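Local coordinates for relaxosome protein TraM (Escherichia coli, PDB 4QPO), which binds plasmid DNA as part of the relaxosome, which supports the site- and strand-specific cut by TraI that starts conjugative DNA transfer, at the interface of chains A and B. Coordinates in Å, arbitrary orientation; residue numbers count along the deposited sequence, not the author numbering. Chains: chain A/B, Relaxosome protein TraM.

The interface of chains A and B. Residues chain A 15, 18, 40-41, 44; chain B 46, 49, 53.
A:Leu41 and A:Ile15 pack against B:Leu46, as A:Ile18 does against B:His49 and B:Met53, in a mainly apolar patch of the two-fold symmetric ribbon-helix-helix dimer unit, formed by the N-terminal DNA-binding domain of the homotetrameric TraM; the summed hidden surface is 205 Å².

Aliphatic packing centres on B:Leu46. Its CD1 methyl lies 3.6 Å from CD1 of A:Leu41 and 3.8 Å from CD1 of A:Ile15, so that B:Leu46 touches both helices 9-23 and 34-52 of chain A. With CG anti to the backbone N (chi1 -169°), its delta-methyls are carried toward these two residues, and both are used, since CD2 also approaches the end of A:Ile15. A:Leu41 divides its own branches: CD1 goes to B:Leu46, whereas CD2 sits 3.8 Å from CB of B:His49, the two side chains being nearly perpendicular.

B:His49 has 51 Å² of its surface hidden by chain A. Its CB and CG meet CD2 of A:Leu41, while the ND1-CE1 part of the imidazole meets A:Ile18, whose CD1, coming from the opposite direction, stands 3.5 Å from ND1 and 3.7 Å from CE1. A:Met40 and A:Leu44 lie at the periphery, the methyl CE of A:Met40 being 4.4 Å from CD2 of the imidazole.

A thioether contact closes the patch at the end of the construct, beyond helix 34-49 of chain B. B:Met53 crosses A:Ile18 at about a right angle; its chi1 (-64°) and chi2 (171°) carry SD to 3.4 Å from the CD1 methyl of A:Ile18, and the bend at chi3 turns CE toward that same CD1, 3.7 Å away.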
loop_
_atom_site.group_PDB
_atom_site.type_symbol
_atom_site.label_atom_id
_atom_site.label_comp_id
_atom_site.label_asym_id
_atom_site.label_seq_id
_atom_site.Cartn_x
_atom_site.Cartn_y
_atom_site.Cartn_z
ATOM N N ILE A 15 15.335 -3.108 2.627
ATOM C CA ILE A 15 15.350 -4.395 1.931
ATOM C C ILE A 15 16.225 -5.415 2.665
ATOM O O ILE A 15 15.857 -6.578 2.799
ATOM C CB ILE A 15 15.876 -4.293 0.486
ATOM C CG1 ILE A 15 15.294 -3.080 -0.236
ATOM C CG2 ILE A 15 15.579 -5.588 -0.265
ATOM C CD1 ILE A 15 13.815 -3.072 -0.259
ATOM N N ILE A 18 14.453 -6.800 5.600
ATOM C CA ILE A 18 13.467 -7.782 5.167
ATOM C C ILE A 18 14.151 -9.121 5.037
ATOM O O ILE A 18 13.689 -10.106 5.598
ATOM C CB ILE A 18 12.812 -7.431 3.815
ATOM C CG1 ILE A 18 12.099 -6.084 3.884
ATOM C CG2 ILE A 18 11.824 -8.524 3.402
ATOM C CD1 ILE A 18 10.898 -6.099 4.756
ATOM N N MET A 40 10.104 -8.558 -5.901
ATOM C CA MET A 40 8.826 -8.871 -5.289
ATOM C C MET A 40 8.142 -7.600 -4.827
ATOM O O MET A 40 6.929 -7.472 -4.922
ATOM C CB MET A 40 9.008 -9.834 -4.106
ATOM C CG MET A 40 7.706 -10.419 -3.568
ATOM S SD MET A 40 7.523 -10.216 -1.784
ATOM C CE MET A 40 7.242 -8.463 -1.707
ATOM N N LEU A 41 8.927 -6.660 -4.323
ATOM C CA LEU A 41 8.366 -5.423 -3.815
ATOM C C LEU A 41 7.897 -4.510 -4.945
ATOM O O LEU A 41 6.916 -3.764 -4.783
ATOM C CB LEU A 41 9.379 -4.707 -2.934
ATOM C CG LEU A 41 9.619 -5.309 -1.555
ATOM C CD1 LEU A 41 10.803 -4.626 -0.945
ATOM C CD2 LEU A 41 8.379 -5.145 -0.668
ATOM N N LEU A 44 4.598 -5.984 -6.252
ATOM C CA LEU A 44 3.602 -5.600 -5.233
ATOM C C LEU A 44 3.163 -4.147 -5.430
ATOM O O LEU A 44 1.971 -3.824 -5.440
ATOM C CB LEU A 44 4.171 -5.768 -3.821
ATOM C CG LEU A 44 3.270 -5.325 -2.636
ATOM C CD1 LEU A 44 1.875 -5.904 -2.746
ATOM C CD2 LEU A 44 3.857 -5.716 -1.302
ATOM N N LEU B 46 7.355 -1.363 -0.775
ATOM C CA LEU B 46 8.034 -1.412 0.501
ATOM C C LEU B 46 7.200 -0.811 1.645
ATOM O O LEU B 46 7.137 -1.388 2.738
ATOM C CB LEU B 46 9.370 -0.691 0.395
ATOM C CG LEU B 46 10.345 -0.839 1.550
ATOM C CD1 LEU B 46 10.685 -2.292 1.806
ATOM C CD2 LEU B 46 11.592 -0.053 1.198
ATOM N N HIS B 49 4.428 -3.421 2.455
ATOM C CA HIS B 49 4.929 -4.619 3.111
ATOM C C HIS B 49 5.258 -4.323 4.576
ATOM O O HIS B 49 5.015 -5.148 5.468
ATOM C CB HIS B 49 6.155 -5.150 2.363
ATOM C CG HIS B 49 6.601 -6.502 2.818
ATOM N ND1 HIS B 49 7.647 -6.686 3.694
ATOM C CD2 HIS B 49 6.149 -7.740 2.506
ATOM C CE1 HIS B 49 7.815 -7.977 3.913
ATOM N NE2 HIS B 49 6.920 -8.639 3.200
ATOM N N MET B 53 4.691 -5.623 9.556
ATOM C CA MET B 53 5.871 -5.866 10.372
ATOM C C MET B 53 5.867 -5.067 11.678
ATOM O O MET B 53 5.114 -4.097 11.839
ATOM C CB MET B 53 7.118 -5.554 9.559
ATOM C CG MET B 53 7.268 -6.473 8.370
ATOM S SD MET B 53 8.591 -5.973 7.262
ATOM C CE MET B 53 10.023 -5.876 8.338
ATOM O OXT MET B 53 6.629 -5.387 12.595
#